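Local coordinates for putative fumarylacetoacetate hydrolase family protein (Yersinia pestis, PDB 3S52) that belongs by family to the fumarylacetoacetate hydrolase-like proteins and folds around a mixed beta-sheet, though its own function is not established, at residues Ser176-Phe181 with Asp188-Gly193; Ile74-Leu79 with Thr169-Leu174; Val101-Thr106 with Leu150-Asn155. All blocks are in the same frame, centred on the assembly; numbering follows the deposited sequence.

Interaction 1 of 3, residues Ser176-Phe181 with Asp188-Gly193; sequences SYMSRF and DIVLTG
Met178, present as selenomethionine, and Val190 point at one another and meet end to end. The selenium SE of Met178 sits 3.6 Å from CG1 of Val190 and 3.8 Å from CG2 of Val190. It therefore lies against both branches of the valine. The terminal methyl goes a little further. Met178 CE is 3.7 Å from Val190 CG1 and 4.0 Å from the carbonyl O of Leu191. The Met178 side chain can span the gap because CG lies anti to its own carbonyl carbon (chi1 -66°) and the chain beyond is extended. Val190 has CG1 anti to its backbone N, and this branch takes both the selenium and the methyl. The CA atoms of the pair remain 9.2 Å apart. Met178 also packs on Val23 and Val25 of strand 21-26, while Leu191, whose CB points away from the helix, packs on Val22 and Cys24.

On the helix, Ser179 OG donates to Ser176 O at 2.7 Å, tilted 19° from the carbonyl plane, and accepts a hydrogen bond from Ala87 N. The edge of the Phe181 ring meets Tyr177 CE1 in plane. Phe181 also stacks on Phe67 of the second subunit, and Tyr177 OH bonds to Lys123 NZ of that subunit. The helix thus faces the sheet with Met178 and the dimer partner with these aromatic residues.

The contact across the two segments is apolar and buried. It rests on dispersion between the selenium and methyl of Met178 and the valine branches, and gives little directional constraint.

Interaction 2 of 3, residues Ile74-Leu79 with Thr169-Leu174; sequences IELAVL and TPIIPL
Ile171 meets two side chains of the strand, Leu76 and Val78. The closer touch is between methyl ends: CD1 of Ile171 is 3.6 Å from CD2 of Leu76. The two side chains cross at about a right angle. The second touch is looser, with CG2 of Ile171 4.3 Å from CG2 of Val78. Ile171 uses both of its branches in this way. CG2 stands anti to the backbone N and faces Val78, while CG1 stands anti to the carbonyl carbon (chi1 -67°) and carries CD1 to Leu76. Leu76 has CG anti to its backbone N, chi1 177°, which extends the side chain from the strand toward the helix. The nearest CA atoms, those of Val78 and Ile171, are 8.6 Å apart.

In the fold this is the start of helix 171-181 resting on one face of the mixed beta-sheet, against strand 70-80. All three touching residues are buried.

Polar bonds also hold the start of the helix. Pro170 holds the N-cap position, and its O accepts Leu174 N at 3.0 Å, the first turn of the helix. Ile171 N, in that same first turn, bonds to Gln146 OE1. Just before the helix, Thr169 N bonds to Asn28 OD1. On the strand side, Leu76 O accepts the hydroxyl OG1 of Thr192.

Interaction 3 of 3, residues Val101-Thr106 with Leu150-Asn155; sequences VALDLT and LSLTIN
The carboxylate of Asp104, next to the Leu103 that packs on Leu152, is held by two lysines. Its OD1 forms a salt bridge with Lys49 NZ, and its OD2 forms one with Lys125 NZ. Lys125 NZ also bonds to Thr106 OG1, which in turn makes a weak bond of 3.3 Å to Asp104 O. Glu73 and Glu75 bring their carboxylates close to OD2. This acidic group is consistent with the carboxylate clusters that hold a divalent metal ion in relatives of the family.

The contact itself is apolar. Val101 and Leu150 run alongside one another in opposite senses, with Val101 CG2 4.0 Å from Leu150 CD2. In Val101, CG1 takes the crowded position between N and the carbonyl carbon (chi1 59°). That places CG2 anti to the backbone N, where it meets the leucine. Further along, Leu103 CD2 comes to 4.5 Å from Leu152 CD2, a loose touch. The CB of Leu152 points at the other strand. Leu103, whose CB does not point across, still brings its CD2 to Leu152. The nearest CA pairs are 7.9 Å apart for Val101 and Leu150, and 9.5 Å for Leu103 and Leu152. Leu207 and Leu211 of strand 206-211 extend this apolar layer.

Such spacing, with side chains interposed and without backbone pairing, is typical of two beta-sheets packed face to face. Here the mixed sheet meets the four-stranded antiparallel sheet.

Interactions 1 and 2 share helix 171-181 and lie on the same sheet, with centres about 8 Å apart. Their strands pair directly: Val190 O to Val78 N is 2.8 Å. The carboxylate of Glu75 joins them too, since Glu75 OE1 lies 2.8 Å from Gly193 N. Interaction 3 has its centre about 15 Å from that of interaction 2 and about 20 Å from that of interaction 1. Its strand 96-107 pairs with strand 70-80, with Ala102 N 2.9 Å from Glu75 O. In sequence, interaction 3 is nested within the loop that interaction 2 closes. Glu75 OE2 and Asp104 OD2, 3.2 Å apart, bring like charges together where these two strands adjoin.

Interaction 1 of 3, residues Ser176-Phe181 with Asp188-Gly193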
loop_
_atom_site.group_PDB
_atom_site.type_symbol
_atom_site.label_atom_id
_atom_site.label_comp_id
_atom_site.label_asym_id
_atom_site.label_seq_id
_atom_site.Cartn_x
_atom_site.Cartn_y
_atom_site.Cartn_z
ATOM N N SER A 176 -9.522 14.519 -3.908
ATOM C CA SER A 176 -8.768 15.698 -3.534
ATOM C C SER A 176 -8.070 15.428 -2.207
ATOM O O SER A 176 -6.862 15.624 -2.067
ATOM C CB SER A 176 -9.698 16.909 -3.430
ATOM O OG SER A 176 -8.990 18.053 -3.011
ATOM N N TYR A 177 -8.837 14.951 -1.238
ATOM C CA TYR A 177 -8.283 14.604 0.065
ATOM C C TYR A 177 -7.122 13.596 -0.015
ATOM O O TYR A 177 -6.041 13.844 0.548
ATOM C CB TYR A 177 -9.390 14.100 0.999
ATOM C CG TYR A 177 -8.885 13.682 2.358
ATOM C CD1 TYR A 177 -8.439 14.623 3.285
ATOM C CD2 TYR A 177 -8.831 12.344 2.709
ATOM C CE1 TYR A 177 -7.961 14.231 4.539
ATOM C CE2 TYR A 177 -8.367 11.941 3.958
ATOM C CZ TYR A 177 -7.933 12.883 4.867
ATOM O OH TYR A 177 -7.467 12.456 6.100
HETATM N N MSE A 178 -7.330 12.481 -0.715
HETATM C CA MSE A 178 -6.281 11.458 -0.875
HETATM C C MSE A 178 -4.982 12.058 -1.408
HETATM O O MSE A 178 -3.889 11.692 -0.989
HETATM C CB MSE A 178 -6.724 10.342 -1.832
HETATM C CG MSE A 178 -7.880 9.495 -1.344
HETATM SE SE MSE A 178 -8.609 8.383 -2.817
HETATM C CE MSE A 178 -9.733 7.170 -1.705
ATOM N N SER A 179 -5.103 12.976 -2.348
ATOM C CA SER A 179 -3.919 13.555 -2.993
ATOM C C SER A 179 -3.114 14.441 -2.034
ATOM O O SER A 179 -2.015 14.852 -2.377
ATOM C CB SER A 179 -4.315 14.375 -4.228
ATOM O OG SER A 179 -4.843 15.649 -3.849
ATOM N N ARG A 180 -3.651 14.750 -0.850
ATOM C CA ARG A 180 -2.881 15.512 0.136
ATOM C C ARG A 180 -1.800 14.625 0.728
ATOM O O ARG A 180 -0.756 15.097 1.143
ATOM C CB ARG A 180 -3.763 16.028 1.271
ATOM C CG ARG A 180 -4.758 17.123 0.880
ATOM C CD ARG A 180 -5.545 17.581 2.119
ATOM N NE ARG A 180 -4.640 18.055 3.165
ATOM C CZ ARG A 180 -4.927 18.071 4.462
ATOM N NH1 ARG A 180 -6.103 17.629 4.897
ATOM N NH2 ARG A 180 -4.028 18.523 5.325
ATOM N N PHE A 181 -2.074 13.328 0.761
ATOM C CA PHE A 181 -1.163 12.327 1.321
ATOM C C PHE A 181 -0.351 11.637 0.234
ATOM O O PHE A 181 0.860 11.465 0.375
ATOM C CB PHE A 181 -1.901 11.300 2.200
ATOM C CG PHE A 181 -2.448 11.890 3.467
ATOM C CD1 PHE A 181 -1.691 11.873 4.642
ATOM C CD2 PHE A 181 -3.699 12.494 3.482
ATOM C CE1 PHE A 181 -2.186 12.422 5.813
ATOM C CE2 PHE A 181 -4.204 13.045 4.641
ATOM C CZ PHE A 181 -3.447 13.014 5.816
ATOM N N ASP A 188 -3.256 5.295 -11.694
ATOM C CA ASP A 188 -3.671 4.846 -10.370
ATOM C C ASP A 188 -5.181 4.698 -10.357
ATOM O O ASP A 188 -5.884 5.302 -11.164
ATOM C CB ASP A 188 -3.199 5.766 -9.245
ATOM C CG ASP A 188 -1.711 5.576 -8.907
ATOM O OD1 ASP A 188 -1.099 4.564 -9.316
ATOM O OD2 ASP A 188 -1.153 6.444 -8.215
ATOM N N ILE A 189 -5.676 3.882 -9.437
ATOM C CA ILE A 189 -7.096 3.623 -9.339
ATOM C C ILE A 189 -7.549 4.058 -7.953
ATOM O O ILE A 189 -6.820 3.881 -6.972
ATOM C CB ILE A 189 -7.381 2.104 -9.539
ATOM C CG1 ILE A 189 -6.939 1.640 -10.934
ATOM C CG2 ILE A 189 -8.835 1.778 -9.289
ATOM C CD1 ILE A 189 -6.843 0.113 -11.070
ATOM N N VAL A 190 -8.752 4.619 -7.871
ATOM C CA VAL A 190 -9.329 4.970 -6.584
ATOM C C VAL A 190 -10.584 4.149 -6.371
ATOM O O VAL A 190 -11.446 4.085 -7.259
ATOM C CB VAL A 190 -9.673 6.458 -6.503
ATOM C CG1 VAL A 190 -10.562 6.733 -5.280
ATOM C CG2 VAL A 190 -8.394 7.289 -6.472
ATOM N N LEU A 191 -10.664 3.491 -5.214
ATOM C CA LEU A 191 -11.864 2.752 -4.820
ATOM C C LEU A 191 -12.653 3.633 -3.877
ATOM O O LEU A 191 -12.086 4.239 -2.966
ATOM C CB LEU A 191 -11.514 1.430 -4.130
ATOM C CG LEU A 191 -10.857 0.364 -5.011
ATOM C CD1 LEU A 191 -10.855 -0.995 -4.294
ATOM C CD2 LEU A 191 -11.567 0.258 -6.343
ATOM N N THR A 192 -13.950 3.737 -4.125
ATOM C CA THR A 192 -14.782 4.726 -3.449
ATOM C C THR A 192 -15.618 4.187 -2.269
ATOM O O THR A 192 -16.420 4.919 -1.697
ATOM C CB THR A 192 -15.693 5.439 -4.458
ATOM O OG1 THR A 192 -16.545 4.466 -5.074
ATOM C CG2 THR A 192 -14.861 6.122 -5.535
ATOM N N GLY A 193 -15.460 2.913 -1.938
ATOM C CA GLY A 193 -16.098 2.348 -0.757
ATOM C C GLY A 193 -17.251 1.425 -1.093
ATOM O O GLY A 193 -17.758 1.422 -2.217
#

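Interaction 2 of 3, residues Ile74-Leu79 with Thr169-Leu174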
loop_
_atom_site.group_PDB
_atom_site.type_symbol
_atom_site.label_atom_id
_atom_site.label_comp_id
_atom_site.label_asym_id
_atom_site.label_seq_id
_atom_site.Cartn_x
_atom_site.Cartn_y
_atom_site.Cartn_z
ATOM N N ILE A 74 -18.244 -4.720 -3.029
ATOM C CA ILE A 74 -18.337 -4.127 -4.364
ATOM C C ILE A 74 -18.170 -2.606 -4.245
ATOM O O ILE A 74 -18.605 -2.006 -3.256
ATOM C CB ILE A 74 -19.669 -4.497 -5.084
ATOM C CG1 ILE A 74 -19.616 -4.088 -6.555
ATOM C CG2 ILE A 74 -20.852 -3.830 -4.417
ATOM C CD1 ILE A 74 -20.886 -4.429 -7.335
ATOM N N GLU A 75 -17.501 -2.000 -5.225
ATOM C CA GLU A 75 -17.161 -0.579 -5.157
ATOM C C GLU A 75 -16.993 0.011 -6.537
ATOM O O GLU A 75 -16.558 -0.675 -7.466
ATOM C CB GLU A 75 -15.852 -0.360 -4.350
ATOM C CG GLU A 75 -15.820 -1.113 -3.007
ATOM C CD GLU A 75 -14.797 -0.582 -2.012
ATOM O OE1 GLU A 75 -14.172 0.461 -2.291
ATOM O OE2 GLU A 75 -14.623 -1.211 -0.933
ATOM N N LEU A 76 -17.329 1.290 -6.657
ATOM C CA LEU A 76 -17.035 2.052 -7.864
ATOM C C LEU A 76 -15.533 2.334 -7.897
ATOM O O LEU A 76 -14.961 2.806 -6.900
ATOM C CB LEU A 76 -17.822 3.374 -7.872
ATOM C CG LEU A 76 -17.485 4.250 -9.079
ATOM C CD1 LEU A 76 -18.099 3.670 -10.332
ATOM C CD2 LEU A 76 -17.949 5.694 -8.864
ATOM N N ALA A 77 -14.887 2.008 -9.015
ATOM C CA ALA A 77 -13.456 2.301 -9.172
ATOM C C ALA A 77 -13.285 3.459 -10.156
ATOM O O ALA A 77 -13.968 3.517 -11.171
ATOM C CB ALA A 77 -12.702 1.063 -9.687
ATOM N N VAL A 78 -12.367 4.368 -9.850
ATOM C CA VAL A 78 -12.125 5.544 -10.669
ATOM C C VAL A 78 -10.684 5.479 -11.161
ATOM O O VAL A 78 -9.766 5.264 -10.372
ATOM C CB VAL A 78 -12.311 6.820 -9.835
ATOM C CG1 VAL A 78 -12.088 8.058 -10.672
ATOM C CG2 VAL A 78 -13.689 6.825 -9.180
ATOM N N LEU A 79 -10.497 5.634 -12.465
ATOM C CA LEU A 79 -9.168 5.615 -13.070
ATOM C C LEU A 79 -8.651 7.038 -13.223
ATOM O O LEU A 79 -9.313 7.892 -13.825
ATOM C CB LEU A 79 -9.224 4.920 -14.441
ATOM C CG LEU A 79 -7.938 4.786 -15.277
ATOM C CD1 LEU A 79 -6.866 3.994 -14.558
ATOM C CD2 LEU A 79 -8.234 4.151 -16.631
ATOM N N THR A 169 -18.387 10.674 1.777
ATOM C CA THR A 169 -17.521 11.649 1.127
ATOM C C THR A 169 -17.585 11.392 -0.380
ATOM O O THR A 169 -17.182 10.330 -0.836
ATOM C CB THR A 169 -16.056 11.541 1.622
ATOM O OG1 THR A 169 -16.024 11.525 3.058
ATOM C CG2 THR A 169 -15.213 12.729 1.105
ATOM N N PRO A 170 -18.132 12.351 -1.152
ATOM C CA PRO A 170 -18.315 12.207 -2.598
ATOM C C PRO A 170 -16.978 12.057 -3.316
ATOM O O PRO A 170 -15.943 12.408 -2.748
ATOM C CB PRO A 170 -18.979 13.529 -2.994
ATOM C CG PRO A 170 -19.614 14.005 -1.751
ATOM C CD PRO A 170 -18.627 13.655 -0.686
ATOM N N ILE A 171 -17.014 11.542 -4.545
ATOM C CA ILE A 171 -15.809 11.198 -5.307
ATOM C C ILE A 171 -14.751 12.294 -5.402
ATOM O O ILE A 171 -13.572 12.072 -5.117
ATOM C CB ILE A 171 -16.183 10.767 -6.744
ATOM C CG1 ILE A 171 -16.951 9.436 -6.725
ATOM C CG2 ILE A 171 -14.950 10.679 -7.619
ATOM C CD1 ILE A 171 -17.657 9.142 -8.041
ATOM N N ILE A 172 -15.161 13.477 -5.835
ATOM C CA ILE A 172 -14.196 14.549 -6.060
ATOM C C ILE A 172 -13.467 15.037 -4.794
ATOM O O ILE A 172 -12.244 14.981 -4.731
ATOM C CB ILE A 172 -14.825 15.700 -6.873
ATOM C CG1 ILE A 172 -14.959 15.251 -8.333
ATOM C CG2 ILE A 172 -13.976 16.951 -6.787
ATOM C CD1 ILE A 172 -16.138 15.859 -9.041
ATOM N N PRO A 173 -14.210 15.497 -3.775
ATOM C CA PRO A 173 -13.516 15.830 -2.524
ATOM C C PRO A 173 -12.718 14.656 -1.940
ATOM O O PRO A 173 -11.704 14.874 -1.270
ATOM C CB PRO A 173 -14.653 16.223 -1.566
ATOM C CG PRO A 173 -15.951 15.757 -2.249
ATOM C CD PRO A 173 -15.656 15.799 -3.725
ATOM N N LEU A 174 -13.164 13.426 -2.170
ATOM C CA LEU A 174 -12.423 12.280 -1.639
ATOM C C LEU A 174 -11.043 12.212 -2.302
ATOM O O LEU A 174 -10.001 12.103 -1.640
ATOM C CB LEU A 174 -13.186 10.967 -1.879
ATOM C CG LEU A 174 -12.494 9.671 -1.424
ATOM C CD1 LEU A 174 -12.375 9.596 0.079
ATOM C CD2 LEU A 174 -13.262 8.454 -1.951
#

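Interaction 3 of 3, residues Val101-Thr106 with Leu150-Asn155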
loop_
_atom_site.group_PDB
_atom_site.type_symbol
_atom_site.label_atom_id
_atom_site.label_comp_id
_atom_site.label_asym_id
_atom_site.label_seq_id
_atom_site.Cartn_x
_atom_site.Cartn_y
_atom_site.Cartn_z
ATOM N N VAL A 101 -15.758 -1.118 -11.940
ATOM C CA VAL A 101 -16.284 -1.703 -10.727
ATOM C C VAL A 101 -15.294 -2.737 -10.217
ATOM O O VAL A 101 -14.749 -3.527 -10.997
ATOM C CB VAL A 101 -17.684 -2.308 -10.938
ATOM C CG1 VAL A 101 -17.650 -3.399 -12.015
ATOM C CG2 VAL A 101 -18.241 -2.846 -9.617
ATOM N N ALA A 102 -15.033 -2.705 -8.913
ATOM C CA ALA A 102 -14.109 -3.653 -8.306
ATOM C C ALA A 102 -14.730 -4.361 -7.108
ATOM O O ALA A 102 -15.779 -3.955 -6.598
ATOM C CB ALA A 102 -12.820 -2.942 -7.877
ATOM N N LEU A 103 -14.062 -5.423 -6.676
ATOM C CA LEU A 103 -14.302 -6.054 -5.381
ATOM C C LEU A 103 -13.108 -5.772 -4.482
ATOM O O LEU A 103 -11.982 -6.158 -4.793
ATOM C CB LEU A 103 -14.428 -7.571 -5.538
ATOM C CG LEU A 103 -15.577 -8.044 -6.424
ATOM C CD1 LEU A 103 -15.597 -9.558 -6.502
ATOM C CD2 LEU A 103 -16.899 -7.512 -5.891
ATOM N N ASP A 104 -13.337 -5.107 -3.359
ATOM C CA ASP A 104 -12.263 -4.949 -2.415
ATOM C C ASP A 104 -12.448 -6.161 -1.524
ATOM O O ASP A 104 -13.204 -6.124 -0.544
ATOM C CB ASP A 104 -12.490 -3.621 -1.661
ATOM C CG ASP A 104 -11.709 -3.511 -0.347
ATOM O OD1 ASP A 104 -10.766 -4.301 -0.105
ATOM O OD2 ASP A 104 -12.045 -2.592 0.444
ATOM N N LEU A 105 -11.673 -7.209 -1.814
ATOM C CA LEU A 105 -11.784 -8.467 -1.075
ATOM C C LEU A 105 -11.021 -8.330 0.221
ATOM O O LEU A 105 -9.903 -7.818 0.242
ATOM C CB LEU A 105 -11.219 -9.663 -1.853
ATOM C CG LEU A 105 -11.757 -10.013 -3.244
ATOM C CD1 LEU A 105 -11.064 -11.261 -3.756
ATOM C CD2 LEU A 105 -13.257 -10.209 -3.214
ATOM N N THR A 106 -11.604 -8.835 1.295
ATOM C CA THR A 106 -11.095 -8.534 2.617
ATOM C C THR A 106 -11.049 -9.802 3.435
ATOM O O THR A 106 -12.008 -10.567 3.435
ATOM C CB THR A 106 -12.025 -7.529 3.319
ATOM O OG1 THR A 106 -12.079 -6.315 2.558
ATOM C CG2 THR A 106 -11.538 -7.224 4.763
ATOM N N LEU A 150 -24.605 0.013 -8.311
ATOM C CA LEU A 150 -23.715 -1.129 -8.174
ATOM C C LEU A 150 -24.527 -2.290 -7.628
ATOM O O LEU A 150 -25.261 -2.126 -6.662
ATOM C CB LEU A 150 -22.630 -0.821 -7.139
ATOM C CG LEU A 150 -21.715 0.380 -7.306
ATOM C CD1 LEU A 150 -21.101 0.754 -5.971
ATOM C CD2 LEU A 150 -20.645 0.056 -8.320
ATOM N N SER A 151 -24.369 -3.470 -8.212
ATOM C CA SER A 151 -25.075 -4.629 -7.702
ATOM C C SER A 151 -24.199 -5.860 -7.808
ATOM O O SER A 151 -23.419 -6.012 -8.749
ATOM C CB SER A 151 -26.397 -4.838 -8.435
ATOM O OG SER A 151 -26.168 -5.088 -9.804
ATOM N N LEU A 152 -24.307 -6.726 -6.813
ATOM C CA LEU A 152 -23.534 -7.949 -6.808
ATOM C C LEU A 152 -24.517 -9.030 -6.495
ATOM O O LEU A 152 -25.207 -8.950 -5.490
ATOM C CB LEU A 152 -22.466 -7.917 -5.717
ATOM C CG LEU A 152 -21.744 -9.245 -5.482
ATOM C CD1 LEU A 152 -21.025 -9.679 -6.767
ATOM C CD2 LEU A 152 -20.758 -9.135 -4.330
ATOM N N THR A 153 -24.596 -10.011 -7.387
ATOM C CA THR A 153 -25.455 -11.171 -7.226
ATOM C C THR A 153 -24.531 -12.372 -7.090
ATOM O O THR A 153 -23.605 -12.536 -7.877
ATOM C CB THR A 153 -26.357 -11.357 -8.467
ATOM O OG1 THR A 153 -27.257 -10.247 -8.574
ATOM C CG2 THR A 153 -27.162 -12.615 -8.371
ATOM N N ILE A 154 -24.756 -13.185 -6.064
ATOM C CA ILE A 154 -23.971 -14.390 -5.869
ATOM C C ILE A 154 -24.902 -15.596 -5.836
ATOM O O ILE A 154 -25.838 -15.645 -5.029
ATOM C CB ILE A 154 -23.131 -14.307 -4.585
ATOM C CG1 ILE A 154 -22.051 -13.236 -4.734
ATOM C CG2 ILE A 154 -22.462 -15.633 -4.285
ATOM C CD1 ILE A 154 -21.138 -13.140 -3.537
ATOM N N ASN A 155 -24.645 -16.542 -6.733
ATOM C CA ASN A 155 -25.481 -17.729 -6.910
ATOM C C ASN A 155 -26.947 -17.347 -7.045
ATOM O O ASN A 155 -27.815 -17.929 -6.398
ATOM C CB ASN A 155 -25.283 -18.739 -5.763
ATOM C CG ASN A 155 -23.826 -19.121 -5.556
ATOM O OD1 ASN A 155 -23.043 -19.221 -6.510
ATOM N ND2 ASN A 155 -23.455 -19.353 -4.301
#